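Local coordinates for tetratricopeptide repeat protein (Parabacteroides merdae ATCC 43184, PDB 4R7S) that is of unknown function but, as a tetratricopeptide repeat protein, probably serves as a helical scaffold for binding other proteins or peptides, at residues P106-I120 with D131-R144. Numbering follows the deposited sequence.
Sequences PEHQEALYCRGLLYI and DFDKILEVNEKSVR. With EDO (1,2-ethanediol), chain I.
Phe132 and Gly116 meet where two consecutive antiparallel helices, 109-121 and 125-138, form a helical hairpin of the tetratricopeptide repeat fold; their segment axes come within 8.6 Å of each other, and the pair illustrates how a glycine admits a large knob. The Phe132 ring enters the hole among Tyr113, Gly116, Leu117 and Ile120, its CZ lying 3.4 Å from Gly116 C, while Ile120 CD1 meets the ring edge. Further along, Ile135 CG1 packs on Leu112 CB.

Charge joins the same helices at Asp131, a second knob. Arg115 grips it side-on, NE to OD2 and NH2 to OD1, with guanidinium and carboxylate nearly coplanar (12°); Asn99 of helix 91-104 takes Arg115 NH1.

Arg144, in the first turn of helix 143-156, ties that helix to 109-121. CG lies between the backbone N and the carbonyl carbon (chi1 65°), and from there the extended chain runs over one face of Tyr113: CD sits 3.9 Å from the ring centroid in a CH-pi contact, and the guanidinium stacks nearly parallel to the ring. Its NH1 and NH2 both hydrogen-bond to Glu110 OE1 in an end-on salt bridge, from above the carboxylate plane, NH1 at 2.8 Å. Shortened to an alanine, this position would probably leave the Glu110 carboxylate without its cationic mate and much of that Tyr113 face without its cover.

Beside this salt bridge, Asn139 ND2 donates to a lone pair of Gln109 OE1 at 2.8 Å, the N-H pointing almost straight at the oxygen (170°).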
ATOM      1  N   PRO A 106      -6.899 -19.848  -2.965  1.00 48.24           N
ATOM      2  CA  PRO A 106      -7.353 -19.333  -1.667  1.00 47.46           C
ATOM      3  C   PRO A 106      -6.230 -19.191  -0.629  1.00 49.98           C
ATOM      4  O   PRO A 106      -6.514 -18.681   0.457  1.00 48.68           O
ATOM      5  CB  PRO A 106      -8.409 -20.369  -1.224  1.00 49.78           C
ATOM      6  CG  PRO A 106      -8.758 -21.160  -2.459  1.00 53.74           C
ATOM      7  CD  PRO A 106      -7.478 -21.188  -3.227  1.00 49.47           C
ATOM      8  N   GLU A 107      -4.970 -19.584  -0.962  1.00 45.84           N
ATOM      9  CA  GLU A 107      -3.847 -19.487  -0.016  1.00 45.09           C
ATOM     10  C   GLU A 107      -2.757 -18.482  -0.449  1.00 47.61           C
ATOM     11  O   GLU A 107      -1.650 -18.516   0.114  1.00 46.11           O
ATOM     12  CB  GLU A 107      -3.204 -20.868   0.224  1.00 46.46           C
ATOM     13  CG  GLU A 107      -4.133 -21.909   0.819  1.00 55.80           C
ATOM     14  CD  GLU A 107      -3.480 -23.202   1.281  1.00 78.77           C
ATOM     15  OE1 GLU A 107      -2.231 -23.304   1.227  1.00 66.99           O
ATOM     16  OE2 GLU A 107      -4.223 -24.102   1.739  1.00 75.48           O
ATOM     17  N   HIS A 108      -3.057 -17.594  -1.428  1.00 44.40           N
ATOM     18  CA  HIS A 108      -2.093 -16.589  -1.915  1.00 44.28           C
ATOM     19  C   HIS A 108      -2.015 -15.452  -0.885  1.00 47.52           C
ATOM     20  O   HIS A 108      -2.935 -14.632  -0.774  1.00 46.66           O
ATOM     21  CB  HIS A 108      -2.477 -16.081  -3.321  1.00 45.30           C
ATOM     22  CG  HIS A 108      -1.405 -15.277  -3.996  1.00 49.02           C
ATOM     23  ND1 HIS A 108      -1.561 -13.923  -4.233  1.00 51.09           N
ATOM     24  CD2 HIS A 108      -0.212 -15.670  -4.504  1.00 51.40           C
ATOM     25  CE1 HIS A 108      -0.454 -13.528  -4.837  1.00 50.51           C
ATOM     26  NE2 HIS A 108       0.387 -14.544  -5.029  1.00 51.08           N
ATOM     27  N   GLN A 109      -0.921 -15.445  -0.109  1.00 43.34           N
ATOM     28  CA  GLN A 109      -0.682 -14.547   1.024  1.00 42.16           C
ATOM     29  C   GLN A 109      -0.689 -13.051   0.682  1.00 43.81           C
ATOM     30  O   GLN A 109      -1.265 -12.291   1.450  1.00 43.64           O
ATOM     31  CB  GLN A 109       0.600 -14.926   1.781  1.00 42.69           C
ATOM     32  CG  GLN A 109       0.443 -16.280   2.476  1.00 40.13           C
ATOM     33  CD  GLN A 109       1.632 -16.704   3.307  1.00 50.74           C
ATOM     34  OE1 GLN A 109       2.142 -15.959   4.144  1.00 51.40           O
ATOM     35  NE2 GLN A 109       2.046 -17.951   3.158  1.00 41.79           N
ATOM     36  N   GLU A 110      -0.098 -12.615  -0.428  1.00 39.58           N
ATOM     37  CA  GLU A 110      -0.140 -11.181  -0.745  1.00 37.97           C
ATOM     38  C   GLU A 110      -1.571 -10.730  -1.036  1.00 42.21           C
ATOM     39  O   GLU A 110      -1.951  -9.640  -0.608  1.00 41.58           O
ATOM     40  CB  GLU A 110       0.772 -10.829  -1.924  1.00 38.81           C
ATOM     41  CG  GLU A 110       0.811  -9.335  -2.243  1.00 41.09           C
ATOM     42  CD  GLU A 110       1.629  -8.476  -1.295  1.00 55.07           C
ATOM     43  OE1 GLU A 110       2.419  -9.030  -0.493  1.00 37.98           O
ATOM     44  OE2 GLU A 110       1.509  -7.235  -1.384  1.00 48.50           O
ATOM     45  N   ALA A 111      -2.348 -11.563  -1.765  1.00 39.23           N
ATOM     46  CA  ALA A 111      -3.740 -11.265  -2.107  1.00 40.21           C
ATOM     47  C   ALA A 111      -4.615 -11.208  -0.832  1.00 43.12           C
ATOM     48  O   ALA A 111      -5.404 -10.273  -0.678  1.00 42.22           O
ATOM     49  CB  ALA A 111      -4.290 -12.309  -3.080  1.00 41.48           C
ATOM     50  N   LEU A 112      -4.445 -12.189   0.077  1.00 39.21           N
ATOM     51  CA  LEU A 112      -5.176 -12.266   1.337  1.00 39.48           C
ATOM     52  C   LEU A 112      -4.928 -11.017   2.182  1.00 44.06           C
ATOM     53  O   LEU A 112      -5.885 -10.433   2.695  1.00 44.28           O
ATOM     54  CB  LEU A 112      -4.782 -13.530   2.121  1.00 39.15           C
ATOM     55  CG  LEU A 112      -5.345 -14.855   1.620  1.00 43.28           C
ATOM     56  CD1 LEU A 112      -4.565 -16.012   2.183  1.00 42.47           C
ATOM     57  CD2 LEU A 112      -6.842 -14.984   1.936  1.00 46.47           C
ATOM     58  N   TYR A 113      -3.656 -10.604   2.300  1.00 41.39           N
ATOM     59  CA  TYR A 113      -3.257  -9.439   3.088  1.00 41.90           C
ATOM     60  C   TYR A 113      -3.875  -8.167   2.542  1.00 44.42           C
ATOM     61  O   TYR A 113      -4.437  -7.397   3.310  1.00 44.40           O
ATOM     62  CB  TYR A 113      -1.730  -9.293   3.149  1.00 43.29           C
ATOM     63  CG  TYR A 113      -1.270  -8.133   4.007  1.00 45.88           C
ATOM     64  CD1 TYR A 113      -1.491  -8.124   5.383  1.00 48.16           C
ATOM     65  CD2 TYR A 113      -0.595  -7.050   3.448  1.00 46.45           C
ATOM     66  CE1 TYR A 113      -1.099  -7.041   6.172  1.00 49.64           C
ATOM     67  CE2 TYR A 113      -0.188  -5.966   4.229  1.00 46.90           C
ATOM     68  CZ  TYR A 113      -0.439  -5.969   5.590  1.00 56.70           C
ATOM     69  OH  TYR A 113      -0.017  -4.913   6.357  1.00 62.23           O
ATOM     70  N   CYS A 114      -3.792  -7.964   1.226  1.00 39.79           N
ATOM     71  CA  CYS A 114      -4.300  -6.769   0.560  1.00 38.83           C
ATOM     72  C   CYS A 114      -5.813  -6.717   0.588  1.00 40.54           C
ATOM     73  O   CYS A 114      -6.358  -5.641   0.828  1.00 40.74           O
ATOM     74  CB  CYS A 114      -3.763  -6.672  -0.861  1.00 39.12           C
ATOM     75  SG  CYS A 114      -1.990  -6.324  -0.951  1.00 42.53           S
ATOM     76  N   ARG A 115      -6.496  -7.863   0.396  1.00 35.61           N
ATOM     77  CA  ARG A 115      -7.951  -7.905   0.459  1.00 35.24           C
ATOM     78  C   ARG A 115      -8.391  -7.623   1.883  1.00 39.43           C
ATOM     79  O   ARG A 115      -9.359  -6.883   2.078  1.00 38.50           O
ATOM     80  CB  ARG A 115      -8.528  -9.238  -0.049  1.00 35.49           C
ATOM     81  CG  ARG A 115     -10.033  -9.153  -0.358  1.00 35.52           C
ATOM     82  CD  ARG A 115     -10.618 -10.425  -0.943  1.00 43.34           C
ATOM     83  NE  ARG A 115     -10.572 -11.587  -0.042  1.00 40.82           N
ATOM     84  CZ  ARG A 115     -11.053 -12.788  -0.358  1.00 53.39           C
ATOM     85  NH1 ARG A 115     -11.642 -12.990  -1.534  1.00 41.35           N
ATOM     86  NH2 ARG A 115     -10.953 -13.793   0.497  1.00 38.53           N
ATOM     87  N   GLY A 116      -7.660  -8.191   2.851  1.00 36.85           N
ATOM     88  CA  GLY A 116      -7.897  -7.989   4.276  1.00 36.82           C
ATOM     89  C   GLY A 116      -7.944  -6.517   4.634  1.00 41.53           C
ATOM     90  O   GLY A 116      -8.910  -6.059   5.246  1.00 42.18           O
ATOM     91  N   LEU A 117      -6.923  -5.761   4.206  1.00 38.37           N
ATOM     92  CA  LEU A 117      -6.829  -4.312   4.397  1.00 38.54           C
ATOM     93  C   LEU A 117      -7.999  -3.602   3.735  1.00 45.81           C
ATOM     94  O   LEU A 117      -8.587  -2.716   4.367  1.00 47.13           O
ATOM     95  CB  LEU A 117      -5.517  -3.765   3.817  1.00 38.35           C
ATOM     96  CG  LEU A 117      -4.202  -4.212   4.465  1.00 43.24           C
ATOM     97  CD1 LEU A 117      -3.019  -3.545   3.773  1.00 43.33           C
ATOM     98  CD2 LEU A 117      -4.164  -3.902   5.971  1.00 43.59           C
ATOM     99  N   LEU A 118      -8.345  -3.982   2.462  1.00 42.20           N
ATOM    100  CA  LEU A 118      -9.471  -3.392   1.728  1.00 42.10           C
ATOM    101  C   LEU A 118     -10.759  -3.561   2.494  1.00 46.35           C
ATOM    102  O   LEU A 118     -11.568  -2.627   2.541  1.00 47.59           O
ATOM    103  CB  LEU A 118      -9.662  -4.006   0.335  1.00 42.50           C
ATOM    104  CG  LEU A 118      -8.799  -3.524  -0.798  1.00 48.01           C
ATOM    105  CD1 LEU A 118      -9.259  -4.158  -2.080  1.00 48.85           C
ATOM    106  CD2 LEU A 118      -8.854  -1.996  -0.945  1.00 52.37           C
ATOM    107  N   TYR A 119     -10.963  -4.762   3.077  1.00 40.63           N
ATOM    108  CA  TYR A 119     -12.153  -5.078   3.841  1.00 40.97           C
ATOM    109  C   TYR A 119     -12.229  -4.181   5.094  1.00 48.54           C
ATOM    110  O   TYR A 119     -13.332  -3.781   5.486  1.00 50.27           O
ATOM    111  CB  TYR A 119     -12.190  -6.572   4.221  1.00 41.13           C
ATOM    112  CG  TYR A 119     -12.744  -7.506   3.159  1.00 42.58           C
ATOM    113  CD1 TYR A 119     -13.832  -7.134   2.368  1.00 44.87           C
ATOM    114  CD2 TYR A 119     -12.238  -8.797   3.006  1.00 42.80           C
ATOM    115  CE1 TYR A 119     -14.379  -8.009   1.425  1.00 43.73           C
ATOM    116  CE2 TYR A 119     -12.776  -9.678   2.069  1.00 44.00           C
ATOM    117  CZ  TYR A 119     -13.844  -9.279   1.276  1.00 48.73           C
ATOM    118  OH  TYR A 119     -14.388 -10.147   0.362  1.00 43.58           O
ATOM    119  N   ILE A 120     -11.058  -3.831   5.694  1.00 43.77           N
ATOM    120  CA  ILE A 120     -11.015  -2.949   6.863  1.00 42.55           C
ATOM    121  C   ILE A 120     -11.543  -1.583   6.415  1.00 48.94           C
ATOM    122  O   ILE A 120     -12.494  -1.070   7.001  1.00 50.56           O
ATOM    123  CB  ILE A 120      -9.609  -2.865   7.519  1.00 43.71           C
ATOM    124  CG1 ILE A 120      -9.240  -4.154   8.262  1.00 42.03           C
ATOM    125  CG2 ILE A 120      -9.510  -1.657   8.460  1.00 46.40           C
ATOM    126  CD1 ILE A 120      -7.739  -4.243   8.641  1.00 38.58           C
ATOM    127  N   ASP A 131      -9.522 -13.232   6.425  1.00 41.81           N
ATOM    128  CA  ASP A 131      -8.368 -13.146   5.527  1.00 41.07           C
ATOM    129  C   ASP A 131      -7.048 -13.135   6.299  1.00 42.20           C
ATOM    130  O   ASP A 131      -6.079 -13.736   5.830  1.00 41.18           O
ATOM    131  CB  ASP A 131      -8.466 -11.916   4.604  1.00 42.94           C
ATOM    132  CG  ASP A 131      -9.394 -12.087   3.402  1.00 48.49           C
ATOM    133  OD1 ASP A 131      -9.904 -13.216   3.192  1.00 49.58           O
ATOM    134  OD2 ASP A 131      -9.615 -11.096   2.683  1.00 49.55           O
ATOM    135  N   PHE A 132      -7.002 -12.481   7.477  1.00 37.15           N
ATOM    136  CA  PHE A 132      -5.770 -12.483   8.284  1.00 35.61           C
ATOM    137  C   PHE A 132      -5.609 -13.855   8.959  1.00 40.56           C
ATOM    138  O   PHE A 132      -4.492 -14.382   9.007  1.00 40.99           O
ATOM    139  CB  PHE A 132      -5.721 -11.318   9.281  1.00 35.71           C
ATOM    140  CG  PHE A 132      -5.845  -9.963   8.619  1.00 36.12           C
ATOM    141  CD1 PHE A 132      -4.990  -9.592   7.581  1.00 38.08           C
ATOM    142  CD2 PHE A 132      -6.817  -9.056   9.029  1.00 37.96           C
ATOM    143  CE1 PHE A 132      -5.131  -8.356   6.942  1.00 38.89           C
ATOM    144  CE2 PHE A 132      -6.940  -7.803   8.407  1.00 40.64           C
ATOM    145  CZ  PHE A 132      -6.099  -7.463   7.369  1.00 38.77           C
ATOM    146  N   ASP A 133      -6.730 -14.492   9.338  1.00 37.08           N
ATOM    147  CA  ASP A 133      -6.676 -15.847   9.906  1.00 37.46           C
ATOM    148  C   ASP A 133      -6.174 -16.854   8.869  1.00 44.50           C
ATOM    149  O   ASP A 133      -5.372 -17.716   9.216  1.00 45.57           O
ATOM    150  CB  ASP A 133      -8.039 -16.282  10.450  1.00 38.60           C
ATOM    151  CG  ASP A 133      -8.449 -15.616  11.754  1.00 49.39           C
ATOM    152  OD1 ASP A 133      -7.544 -15.228  12.543  1.00 45.80           O
ATOM    153  OD2 ASP A 133      -9.679 -15.525  12.015  1.00 61.48           O
ATOM    154  N   LYS A 134      -6.612 -16.718   7.588  1.00 41.26           N
ATOM    155  CA  LYS A 134      -6.198 -17.592   6.482  1.00 41.21           C
ATOM    156  C   LYS A 134      -4.696 -17.558   6.325  1.00 45.09           C
ATOM    157  O   LYS A 134      -4.110 -18.612   6.114  1.00 46.38           O
ATOM    158  CB  LYS A 134      -6.891 -17.210   5.150  1.00 43.48           C
ATOM    159  CG  LYS A 134      -6.837 -18.294   4.057  1.00 55.34           C
ATOM    160  CD  LYS A 134      -7.768 -19.496   4.309  1.00 62.92           C
ATOM    161  CE  LYS A 134      -7.531 -20.634   3.348  1.00 66.51           C
ATOM    162  NZ  LYS A 134      -8.376 -21.815   3.675  1.00 82.83           N
ATOM    163  N   ILE A 135      -4.067 -16.360   6.438  1.00 40.47           N
ATOM    164  CA  ILE A 135      -2.608 -16.201   6.357  1.00 39.08           C
ATOM    165  C   ILE A 135      -1.945 -16.988   7.501  1.00 45.70           C
ATOM    166  O   ILE A 135      -1.086 -17.825   7.244  1.00 45.46           O
ATOM    167  CB  ILE A 135      -2.150 -14.716   6.362  1.00 39.87           C
ATOM    168  CG1 ILE A 135      -2.815 -13.930   5.223  1.00 38.65           C
ATOM    169  CG2 ILE A 135      -0.608 -14.643   6.279  1.00 40.14           C
ATOM    170  CD1 ILE A 135      -2.604 -12.467   5.187  1.00 40.79           C
ATOM    171  N   LEU A 136      -2.382 -16.757   8.746  1.00 43.82           N
ATOM    172  CA  LEU A 136      -1.825 -17.439   9.918  1.00 44.72           C
ATOM    173  C   LEU A 136      -2.028 -18.972   9.897  1.00 50.61           C
ATOM    174  O   LEU A 136      -1.251 -19.699  10.513  1.00 50.82           O
ATOM    175  CB  LEU A 136      -2.411 -16.844  11.193  1.00 44.28           C
ATOM    176  CG  LEU A 136      -1.838 -15.491  11.543  1.00 47.72           C
ATOM    177  CD1 LEU A 136      -2.778 -14.733  12.434  1.00 48.30           C
ATOM    178  CD2 LEU A 136      -0.423 -15.616  12.117  1.00 46.58           C
ATOM    179  N   GLU A 137      -3.044 -19.449   9.177  1.00 47.42           N
ATOM    180  CA  GLU A 137      -3.345 -20.870   9.026  1.00 47.95           C
ATOM    181  C   GLU A 137      -2.312 -21.491   8.058  1.00 53.98           C
ATOM    182  O   GLU A 137      -1.975 -22.671   8.219  1.00 55.61           O
ATOM    183  CB  GLU A 137      -4.801 -21.017   8.529  1.00 49.36           C
ATOM    184  CG  GLU A 137      -5.232 -22.340   7.921  1.00 58.36           C
ATOM    185  CD  GLU A 137      -6.606 -22.297   7.271  1.00 89.23           C
ATOM    186  OE1 GLU A 137      -7.459 -21.491   7.716  1.00 85.28           O
ATOM    187  OE2 GLU A 137      -6.828 -23.068   6.307  1.00 90.29           O
ATOM    188  N   VAL A 138      -1.787 -20.696   7.077  1.00 48.43           N
ATOM    189  CA  VAL A 138      -0.786 -21.206   6.114  1.00 47.69           C
ATOM    190  C   VAL A 138       0.638 -20.768   6.521  1.00 51.20           C
ATOM    191  O   VAL A 138       1.611 -21.345   6.053  1.00 52.17           O
ATOM    192  CB  VAL A 138      -1.074 -20.858   4.614  1.00 51.06           C
ATOM    193  CG1 VAL A 138      -2.493 -21.231   4.196  1.00 50.66           C
ATOM    194  CG2 VAL A 138      -0.786 -19.399   4.296  1.00 50.65           C
ATOM    195  N   ASN A 139       0.758 -19.756   7.369  1.00 47.85           N
ATOM    196  CA  ASN A 139       2.041 -19.203   7.786  1.00 47.47           C
ATOM    197  C   ASN A 139       1.856 -18.651   9.183  1.00 53.98           C
ATOM    198  O   ASN A 139       1.564 -17.462   9.364  1.00 53.25           O
ATOM    199  CB  ASN A 139       2.488 -18.143   6.767  1.00 42.24           C
ATOM    200  CG  ASN A 139       3.743 -17.373   7.059  1.00 57.97           C
ATOM    201  OD1 ASN A 139       4.512 -17.688   7.959  1.00 56.70           O
ATOM    202  ND2 ASN A 139       3.975 -16.328   6.279  1.00 51.97           N
ATOM    203  N   GLU A 140       2.006 -19.538  10.175  0.50 52.14           N
ATOM    204  CA  GLU A 140       1.872 -19.244  11.605  0.50 52.27           C
ATOM    205  C   GLU A 140       2.789 -18.093  12.016  0.50 55.52           C
ATOM    206  O   GLU A 140       2.426 -17.291  12.877  0.50 54.84           O
ATOM    207  CB  GLU A 140       2.202 -20.513  12.427  0.50 54.28           C
ATOM    208  CG  GLU A 140       2.029 -20.372  13.937  0.50 66.80           C
ATOM    209  CD  GLU A 140       2.380 -21.588  14.775  0.50 87.69           C
ATOM    210  OE1 GLU A 140       2.103 -22.727  14.330  0.50 89.14           O
ATOM    211  OE2 GLU A 140       2.850 -21.396  15.919  0.50 77.40           O
ATOM    212  N   LYS A 141       3.956 -18.005  11.362  1.00 52.01           N
ATOM    213  CA  LYS A 141       5.009 -17.041  11.660  1.00 51.70           C
ATOM    214  C   LYS A 141       4.711 -15.630  11.142  1.00 53.96           C
ATOM    215  O   LYS A 141       5.408 -14.709  11.561  1.00 54.72           O
ATOM    216  CB  LYS A 141       6.346 -17.553  11.086  1.00 55.06           C
ATOM    217  N   SER A 142       3.674 -15.437  10.283  1.00 48.96           N
ATOM    218  CA  SER A 142       3.338 -14.128   9.681  1.00 47.95           C
ATOM    219  C   SER A 142       3.108 -13.008  10.698  1.00 52.00           C
ATOM    220  O   SER A 142       2.193 -13.069  11.526  1.00 53.14           O
ATOM    221  CB  SER A 142       2.117 -14.229   8.771  1.00 50.06           C
ATOM    222  OG  SER A 142       1.817 -12.970   8.186  1.00 51.36           O
ATOM    223  N   VAL A 143       3.910 -11.964  10.580  1.00 46.68           N
ATOM    224  CA  VAL A 143       3.845 -10.778  11.422  1.00 45.46           C
ATOM    225  C   VAL A 143       2.759  -9.845  10.893  1.00 50.47           C
ATOM    226  O   VAL A 143       1.957  -9.315  11.683  1.00 51.32           O
ATOM    227  CB  VAL A 143       5.235 -10.090  11.434  1.00 48.69           C
ATOM    228  CG1 VAL A 143       5.169  -8.665  11.968  1.00 47.69           C
ATOM    229  CG2 VAL A 143       6.261 -10.930  12.192  1.00 48.65           C
ATOM    230  N   ARG A 144       2.738  -9.622   9.557  1.00 44.86           N
ATOM    231  CA  ARG A 144       1.776  -8.691   8.961  1.00 43.86           C
ATOM    232  C   ARG A 144       0.332  -9.168   9.121  1.00 44.69           C
ATOM    233  O   ARG A 144      -0.559  -8.319   9.167  1.00 45.32           O
ATOM    234  CB  ARG A 144       2.094  -8.332   7.493  1.00 44.51           C
ATOM    235  CG  ARG A 144       2.020  -9.464   6.499  1.00 46.86           C
ATOM    236  CD  ARG A 144       2.463  -9.001   5.131  1.00 50.83           C
ATOM    237  NE  ARG A 144       2.195 -10.056   4.161  1.00 60.44           N
ATOM    238  CZ  ARG A 144       2.199  -9.898   2.845  1.00 70.07           C
ATOM    239  NH1 ARG A 144       2.498  -8.717   2.309  1.00 48.46           N
ATOM    240  NH2 ARG A 144       1.910 -10.920   2.048  1.00 53.42           N
TER
HETATM  241  C1  EDO I 307       0.227  -3.582   1.376  1.00 79.09           C
HETATM  242  O1  EDO I 307      -0.598  -2.625   0.729  1.00 79.71           O
HETATM  243  C2  EDO I 307       1.130  -4.297   0.333  1.00 79.29           C
HETATM  244  O2  EDO I 307       2.014  -5.207   0.978  1.00 78.83           O